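Local coordinates for protein interpain A (Prevotella intermedia, PDB 3BB7) that probably cleaves peptide bonds as a cysteine protease of the peptidase C10 family, captured here as a zymogen fragment, at residues A[92-95]-A[99-102]; A[103-106]-A[111-114]; A[139-144]-A[149-154]. The protein carries 1 engineered substitution. All blocks are in the same frame, centred on the assembly; numbering follows the deposited sequence.

Interaction 1: A[92-95]-A[99-102]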
loop_
_atom_site.group_PDB
_atom_site.type_symbol
_atom_site.label_atom_id
_atom_site.label_comp_id
_atom_site.label_asym_id
_atom_site.label_seq_id
_atom_site.Cartn_x
_atom_site.Cartn_y
_atom_site.Cartn_z
ATOM N N THR A 92 -8.068 -0.574 9.668
ATOM C CA THR A 92 -7.863 -1.973 9.363
ATOM C C THR A 92 -6.367 -2.310 9.325
ATOM O O THR A 92 -5.515 -1.444 9.086
ATOM C CB THR A 92 -8.472 -2.323 8.000
ATOM O OG1 THR A 92 -8.009 -1.382 7.011
ATOM C CG2 THR A 92 -9.976 -2.295 8.066
ATOM N N THR A 93 -6.055 -3.581 9.565
ATOM C CA THR A 93 -4.704 -4.076 9.434
ATOM C C THR A 93 -4.720 -5.342 8.589
ATOM O O THR A 93 -4.358 -6.426 9.035
ATOM C CB THR A 93 -4.045 -4.333 10.811
ATOM O OG1 THR A 93 -4.946 -5.062 11.649
ATOM C CG2 THR A 93 -3.682 -3.012 11.468
ATOM N N TRP A 94 -5.155 -5.193 7.345
ATOM C CA TRP A 94 -5.374 -6.367 6.509
ATOM C C TRP A 94 -4.110 -6.904 5.851
ATOM O O TRP A 94 -3.053 -6.258 5.910
ATOM C CB TRP A 94 -6.472 -6.054 5.481
ATOM C CG TRP A 94 -7.826 -5.850 6.143
ATOM C CD1 TRP A 94 -8.142 -6.074 7.460
ATOM C CD2 TRP A 94 -9.039 -5.447 5.505
ATOM N NE1 TRP A 94 -9.486 -5.845 7.683
ATOM C CE2 TRP A 94 -10.054 -5.432 6.507
ATOM C CE3 TRP A 94 -9.370 -5.036 4.195
ATOM C CZ2 TRP A 94 -11.366 -5.037 6.242
ATOM C CZ3 TRP A 94 -10.686 -4.671 3.918
ATOM C CH2 TRP A 94 -11.668 -4.665 4.947
ATOM N N GLY A 95 -4.201 -8.101 5.275
ATOM C CA GLY A 95 -3.058 -8.753 4.679
ATOM C C GLY A 95 -3.477 -9.532 3.443
ATOM O O GLY A 95 -4.515 -9.211 2.818
ATOM N N PRO A 99 -7.773 -14.886 6.515
ATOM C CA PRO A 99 -8.863 -15.346 5.659
ATOM C C PRO A 99 -9.073 -14.518 4.390
ATOM O O PRO A 99 -10.012 -14.793 3.620
ATOM C CB PRO A 99 -10.086 -15.177 6.559
ATOM C CG PRO A 99 -9.727 -13.927 7.370
ATOM C CD PRO A 99 -8.246 -13.957 7.562
ATOM N N TYR A 100 -8.222 -13.513 4.172
ATOM C CA TYR A 100 -8.369 -12.612 3.028
ATOM C C TYR A 100 -8.424 -13.355 1.714
ATOM O O TYR A 100 -9.133 -12.918 0.795
ATOM C CB TYR A 100 -7.207 -11.623 3.021
ATOM C CG TYR A 100 -7.016 -10.967 4.392
ATOM C CD1 TYR A 100 -5.933 -11.309 5.224
ATOM C CD2 TYR A 100 -7.958 -10.037 4.885
ATOM C CE1 TYR A 100 -5.790 -10.720 6.512
ATOM C CE2 TYR A 100 -7.795 -9.447 6.139
ATOM C CZ TYR A 100 -6.734 -9.811 6.948
ATOM O OH TYR A 100 -6.642 -9.168 8.162
ATOM N N ASN A 101 -7.652 -14.452 1.628
ATOM C CA ASN A 101 -7.566 -15.236 0.390
ATOM C C ASN A 101 -8.457 -16.475 0.377
ATOM O O ASN A 101 -8.264 -17.354 -0.479
ATOM C CB ASN A 101 -6.105 -15.652 0.120
ATOM C CG ASN A 101 -5.577 -16.664 1.155
ATOM O OD1 ASN A 101 -6.187 -16.841 2.208
ATOM N ND2 ASN A 101 -4.448 -17.339 0.839
ATOM N N LYS A 102 -9.417 -16.563 1.296
ATOM C CA LYS A 102 -10.264 -17.774 1.468
ATOM C C LYS A 102 -10.929 -18.237 0.188
ATOM O O LYS A 102 -11.131 -19.446 -0.022
ATOM C CB LYS A 102 -11.359 -17.492 2.545
ATOM C CG LYS A 102 -12.329 -18.614 2.899
ATOM C CD LYS A 102 -13.162 -18.219 4.125
ATOM C CE LYS A 102 -14.379 -19.090 4.200
ATOM N NZ LYS A 102 -15.153 -18.829 5.438
#

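Interaction 2: A[103-106]-A[111-114]. Unlike the reference sequence in segment 103-106: Lys106 (reference Asn).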
loop_
_atom_site.group_PDB
_atom_site.type_symbol
_atom_site.label_atom_id
_atom_site.label_comp_id
_atom_site.label_asym_id
_atom_site.label_seq_id
_atom_site.Cartn_x
_atom_site.Cartn_y
_atom_site.Cartn_z
ATOM N N LEU A 103 -11.323 -17.289 -0.659
ATOM C CA LEU A 103 -12.087 -17.656 -1.846
ATOM C C LEU A 103 -11.228 -17.975 -3.080
ATOM O O LEU A 103 -11.776 -18.308 -4.143
ATOM C CB LEU A 103 -13.103 -16.568 -2.184
ATOM C CG LEU A 103 -14.131 -16.329 -1.088
ATOM C CD1 LEU A 103 -15.062 -15.180 -1.435
ATOM C CD2 LEU A 103 -14.954 -17.591 -0.788
ATOM N N LEU A 104 -9.904 -17.853 -2.953
ATOM C CA LEU A 104 -9.007 -18.104 -4.070
ATOM C C LEU A 104 -8.611 -19.580 -4.145
ATOM O O LEU A 104 -8.600 -20.272 -3.115
ATOM C CB LEU A 104 -7.751 -17.230 -3.935
ATOM C CG LEU A 104 -8.003 -15.713 -4.031
ATOM C CD1 LEU A 104 -6.781 -14.950 -3.574
ATOM C CD2 LEU A 104 -8.404 -15.343 -5.466
ATOM N N PRO A 105 -8.291 -20.081 -5.346
ATOM C CA PRO A 105 -7.870 -21.481 -5.506
ATOM C C PRO A 105 -6.749 -21.918 -4.592
ATOM O O PRO A 105 -5.828 -21.148 -4.295
ATOM C CB PRO A 105 -7.423 -21.545 -6.974
ATOM C CG PRO A 105 -8.248 -20.507 -7.648
ATOM C CD PRO A 105 -8.454 -19.404 -6.646
ATOM N N LYS A 106 -6.845 -23.169 -4.144
ATOM C CA LYS A 106 -5.773 -23.794 -3.396
ATOM C C LYS A 106 -4.769 -24.390 -4.400
ATOM O O LYS A 106 -5.120 -24.672 -5.548
ATOM C CB LYS A 106 -6.371 -24.863 -2.471
ATOM C CG LYS A 106 -5.459 -25.444 -1.400
ATOM C CD LYS A 106 -4.379 -24.530 -0.890
ATOM C CE LYS A 106 -4.210 -24.783 0.627
ATOM N NZ LYS A 106 -2.781 -24.978 1.037
ATOM N N ARG A 111 -2.294 -21.878 -0.784
ATOM C CA ARG A 111 -3.394 -21.170 -1.419
ATOM C C ARG A 111 -2.894 -19.859 -2.078
ATOM O O ARG A 111 -2.008 -19.183 -1.544
ATOM C CB ARG A 111 -4.484 -20.844 -0.389
ATOM C CG ARG A 111 -5.755 -20.296 -0.965
ATOM C CD ARG A 111 -6.862 -20.195 0.096
ATOM N NE ARG A 111 -7.184 -21.498 0.701
ATOM C CZ ARG A 111 -8.027 -22.394 0.180
ATOM N NH1 ARG A 111 -8.678 -22.161 -0.968
ATOM N NH2 ARG A 111 -8.223 -23.554 0.818
ATOM N N LEU A 112 -3.480 -19.501 -3.228
ATOM C CA LEU A 112 -3.109 -18.256 -3.874
ATOM C C LEU A 112 -3.346 -17.089 -2.901
ATOM O O LEU A 112 -4.307 -17.117 -2.103
ATOM C CB LEU A 112 -3.948 -18.062 -5.130
ATOM C CG LEU A 112 -3.812 -19.156 -6.215
ATOM C CD1 LEU A 112 -4.757 -18.870 -7.409
ATOM C CD2 LEU A 112 -2.350 -19.380 -6.701
ATOM N N ILE A 113 -2.497 -16.062 -2.976
ATOM C CA ILE A 113 -2.633 -14.910 -2.080
ATOM C C ILE A 113 -3.235 -13.708 -2.767
ATOM O O ILE A 113 -3.334 -13.671 -3.996
ATOM C CB ILE A 113 -1.279 -14.622 -1.346
ATOM C CG1 ILE A 113 -0.203 -14.014 -2.282
ATOM C CG2 ILE A 113 -0.781 -15.910 -0.666
ATOM C CD1 ILE A 113 1.112 -13.610 -1.592
ATOM N N THR A 114 -3.732 -12.737 -1.988
ATOM C CA THR A 114 -4.608 -11.767 -2.629
ATOM C C THR A 114 -3.917 -10.787 -3.576
ATOM O O THR A 114 -4.559 -10.245 -4.501
ATOM C CB THR A 114 -5.351 -10.917 -1.590
ATOM O OG1 THR A 114 -4.375 -10.246 -0.785
ATOM C CG2 THR A 114 -6.276 -11.784 -0.757
HETATM O O HOH W 1 -2.546 -22.527 2.032
#

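Interaction 3: A[139-144]-A[149-154]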
loop_
_atom_site.group_PDB
_atom_site.type_symbol
_atom_site.label_atom_id
_atom_site.label_comp_id
_atom_site.label_asym_id
_atom_site.label_seq_id
_atom_site.Cartn_x
_atom_site.Cartn_y
_atom_site.Cartn_z
ATOM N N THR A 139 -13.603 -12.299 -15.231
ATOM C CA THR A 139 -12.866 -13.500 -14.888
ATOM C C THR A 139 -11.396 -13.317 -15.253
ATOM O O THR A 139 -11.090 -12.737 -16.317
ATOM C CB THR A 139 -13.463 -14.701 -15.660
ATOM O OG1 THR A 139 -14.825 -14.880 -15.259
ATOM C CG2 THR A 139 -12.696 -15.998 -15.379
ATOM N N VAL A 140 -10.491 -13.727 -14.355
ATOM C CA VAL A 140 -9.089 -13.945 -14.730
ATOM C C VAL A 140 -8.771 -15.428 -14.547
ATOM O O VAL A 140 -9.624 -16.209 -14.087
ATOM C CB VAL A 140 -8.137 -13.056 -13.918
ATOM C CG1 VAL A 140 -8.515 -11.576 -14.074
ATOM C CG2 VAL A 140 -8.116 -13.443 -12.423
ATOM N N HIS A 141 -7.576 -15.851 -14.943
ATOM C CA HIS A 141 -7.234 -17.281 -14.923
ATOM C C HIS A 141 -5.961 -17.513 -14.150
ATOM O O HIS A 141 -5.100 -16.619 -14.048
ATOM C CB HIS A 141 -7.133 -17.834 -16.361
ATOM C CG HIS A 141 -8.458 -17.847 -17.061
ATOM N ND1 HIS A 141 -8.941 -16.764 -17.773
ATOM C CD2 HIS A 141 -9.445 -18.780 -17.084
ATOM C CE1 HIS A 141 -10.157 -17.039 -18.225
ATOM N NE2 HIS A 141 -10.479 -18.261 -17.835
ATOM N N TYR A 142 -5.819 -18.742 -13.641
ATOM C CA TYR A 142 -4.593 -19.176 -12.987
ATOM C C TYR A 142 -4.088 -20.434 -13.674
ATOM O O TYR A 142 -4.790 -21.443 -13.709
ATOM C CB TYR A 142 -4.813 -19.444 -11.496
ATOM C CG TYR A 142 -3.545 -19.979 -10.867
ATOM C CD1 TYR A 142 -2.421 -19.152 -10.697
ATOM C CD2 TYR A 142 -3.454 -21.307 -10.464
ATOM C CE1 TYR A 142 -1.227 -19.643 -10.157
ATOM C CE2 TYR A 142 -2.276 -21.809 -9.913
ATOM C CZ TYR A 142 -1.164 -20.977 -9.761
ATOM O OH TYR A 142 0.002 -21.457 -9.210
ATOM N N PRO A 143 -2.866 -20.396 -14.227
ATOM C CA PRO A 143 -1.941 -19.254 -14.251
ATOM C C PRO A 143 -2.436 -18.170 -15.189
ATOM O O PRO A 143 -3.214 -18.465 -16.133
ATOM C CB PRO A 143 -0.672 -19.887 -14.803
ATOM C CG PRO A 143 -1.181 -20.965 -15.694
ATOM C CD PRO A 143 -2.312 -21.561 -14.944
ATOM N N ALA A 144 -2.018 -16.927 -14.937
ATOM C CA ALA A 144 -2.534 -15.804 -15.700
ATOM C C ALA A 144 -2.311 -15.927 -17.202
ATOM O O ALA A 144 -3.149 -15.437 -18.001
ATOM C CB ALA A 144 -1.941 -14.501 -15.177
ATOM N N GLY A 149 -6.916 -21.592 -18.243
ATOM C CA GLY A 149 -6.511 -22.008 -16.898
ATOM C C GLY A 149 -7.707 -22.060 -15.957
ATOM O O GLY A 149 -8.857 -21.966 -16.407
ATOM N N VAL A 150 -7.441 -22.163 -14.653
ATOM C CA VAL A 150 -8.509 -22.179 -13.629
ATOM C C VAL A 150 -9.150 -20.799 -13.569
ATOM O O VAL A 150 -8.447 -19.790 -13.349
ATOM C CB VAL A 150 -7.949 -22.609 -12.229
ATOM C CG1 VAL A 150 -8.977 -22.409 -11.134
ATOM C CG2 VAL A 150 -7.516 -24.039 -12.251
ATOM N N ALA A 151 -10.482 -20.736 -13.688
ATOM C CA ALA A 151 -11.199 -19.456 -13.685
ATOM C C ALA A 151 -11.347 -18.909 -12.291
ATOM O O ALA A 151 -11.764 -19.621 -11.379
ATOM C CB ALA A 151 -12.603 -19.625 -14.328
ATOM N N ILE A 152 -11.047 -17.629 -12.147
ATOM C CA ILE A 152 -11.272 -16.913 -10.893
ATOM C C ILE A 152 -12.176 -15.736 -11.267
ATOM O O ILE A 152 -11.755 -14.815 -11.960
ATOM C CB ILE A 152 -9.943 -16.425 -10.284
ATOM C CG1 ILE A 152 -9.031 -17.635 -9.946
ATOM C CG2 ILE A 152 -10.221 -15.535 -9.063
ATOM C CD1 ILE A 152 -7.561 -17.259 -9.749
ATOM N N SER A 153 -13.433 -15.786 -10.816
ATOM C CA SER A 153 -14.472 -14.881 -11.311
ATOM C C SER A 153 -15.064 -14.026 -10.205
ATOM O O SER A 153 -15.117 -14.448 -9.049
ATOM C CB SER A 153 -15.590 -15.703 -11.958
ATOM O OG SER A 153 -15.053 -16.457 -13.034
ATOM N N ALA A 154 -15.554 -12.848 -10.587
ATOM C CA ALA A 154 -16.267 -11.978 -9.678
ATOM C C ALA A 154 -17.533 -11.464 -10.369
ATOM O O ALA A 154 -17.465 -10.934 -11.493
ATOM C CB ALA A 154 -15.373 -10.817 -9.334
#

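Interaction 1: A[92-95]-A[99-102]
The ring of Tyr100 is covered on one face by the backbone of Trp94 and Gly95. Gly95 N lies nearest, 3.3 Å from Tyr100 CE1 and toward the rim of the ring. Trp94 C sits over the same face. The opposite face is met by the preceding residue, with Pro99 CD 4.1 Å above the plane of the Tyr100 ring. The indole of Trp94 is also covered twice. Tyr100 CE2 comes over one face, and Thr92 CG2 lies on the other. The two aromatic rings are tilted at 43° to each other, so they form neither a stack nor an edge-to-face pair. The five-membered ring of Trp94 and the Tyr100 ring have centroids 5.2 Å apart.

The closest ring atoms are Trp94 CG and Tyr100 CE2, at 3.6 Å. Tyr100 OH reaches further along the indole and packs 3.5 Å from Trp94 CD1. At the other end of the ring, Tyr100 CG is 3.4 Å from Gly95 O. With chi1 at -50°, the CG of Tyr100 sits beside its own backbone N, and the ring extends to the 92-95 backbone. No hydrogen bond crosses the contact, so it is held by packing.

Trp94 NE1 donates to Lys167 O, and Gly95 O is hydrogen-bonded to Thr119 OG1 of helix 116-128. Tyr170 meets both aromatic rings, and Met186 of helix 176-192 touches both side chains.

Residues 99-102 form a type I beta turn, closed by Lys102 N to Pro99 O and entered through a cis peptide before Pro99. The contact is a buried aromatic core within the loop that leads to helix 116-128. Gly95 lies about 9 Å from the side chain of Ala116, the engineered residue at the predicted nucleophile position of this peptidase C10 domain.

Interaction 2: A[103-106]-A[111-114]
Arg111 lies along the backbone of 103-106 and touches three of its residues. Arg111 CB packs against the side chain of Lys106, 3.7 Å from Lys106 CD. Arg111 CG rests 3.4 Å from Pro105 O. The CD then passes Leu104 O. A bend at chi3, -59°, brings the guanidinium round to that same oxygen. Arg111 NH1 donates to Leu104 O at 2.9 Å. The oxygen lies at the guanidinium edge and in its plane, and the N-H points at it at a moderate angle of 150°. NH2 ends over the CB and CG of Lys106. Lys106 CB also covers one face of the Arg111 guanidinium, 3.6 Å above its plane.

A second bond runs between the backbones. Leu112 N donates to Pro105 O over 3.1 Å, nearly straight at 171°. The two bonds use successive carbonyls, those of Leu104 and Pro105, and together they tie the loop to itself.

Lys106 departs from the reference sequence, which has Asn. Its chain bends back over Arg111, crossing that side chain at about a right angle. One water links the tip of Lys106 to the backbone of Arg111: it accepts from Lys106 NZ at 2.7 Å and from Arg111 N. This side of the contact is near the surface.

The inner side is apolar. Leu112 CD1 packs on the Pro105 ring, 3.8 Å from Pro105 CB. Leu104 CD1 lies over the backbone oxygens of Leu112 and Ile113. Ile152 of strand 150-154 touches Leu104, Pro105 and Leu112, and Leu187 of helix 176-192 touches Leu104.

Neither segment is a regular strand. The helix that starts at the altered predicted nucleophile follows soon after Thr114. The arrangement is an irregular loop folded back on itself, closed by one backbone bond and one arginine-to-carbonyl bond, and packed against strand 150-154 and helix 176-192.

Interaction 3: A[139-144]-A[149-154]
Thr139 and Ser153 both place their hydroxyl oxygens beside the backbone N, with chi1 near -60° in each. This turns OG1 and OG to each other across a non-hydrogen-bonded pair. Thr139 OG1 and Ser153 OG form a hydrogen bond of 2.7 Å, and either hydroxyl could be the donor. The same rotation leaves the methyl CG2 of Thr139 facing Ala151, 3.8 Å from Ala151 CB. In Tyr142, by contrast, CG is anti to the backbone N (chi1 176°). The phenol ring therefore leads away from 149-154, while Tyr142 CB stays 3.9 Å from Ile152 CD1.

Four backbone hydrogen bonds join the two segments. Val140 and Ile152 exchange two, N to O in each direction, and Ile152 N to Val140 O is 2.8 Å. Tyr142 and Val150 exchange the other two. Between these pairs, the CA of His141 makes a CH...O contact with Val150 O, at 3.2 Å. Thr139 CA makes a longer one to Ile152 O. Beyond them, Ala154 bonds on to His138.

Thr139, His141, Ala151 and Ser153 lie on one face of the sheet, which is at least partly exposed. Here the edge of the His141 imidazole reaches the residue just before strand 150-154, with His141 CD2 3.3 Å from Gly149 O and that oxygen near the ring plane.

The other face carries Val140, Tyr142, Val150 and Ile152. Val140 CG2 packs against Ile152 CB at 4.1 Å. Ile152 is buried further by Leu187 and Val191 of helix 176-192, while Val140 touches Glu194.

The strands run antiparallel, with 151° between their directions. After Tyr142 the chain turns away through a cis peptide before Pro143. The arrangement is a beta hairpin, a separate two-stranded antiparallel sheet of the peptidase C10 domain. It lies away from the predicted active-site residues and packs one face toward helix 176-192.

Interactions 1 and 2 belong to one long loop before helix 116-128, and 2 begins where 1 ends. Interaction 1 is core: aromatic packing without a hydrogen bond across it. Interaction 2 is partly buried and mixes backbone and arginine bonds with leucine packing. Interaction 3 is a regular hairpin, the farthest of the three from the chain's centre, and backbone bonds dominate it. Contacts 2 and 3 share an apolar layer, with Leu112 CD2 3.6 Å from Tyr142 CE1. Contacts 1 and 2 touch as well, through Tyr100 O and Thr114 CG2. Interactions 1 and 3 do not meet; their nearest atoms are about 9 Å apart. Helix 176-192 packs against all three.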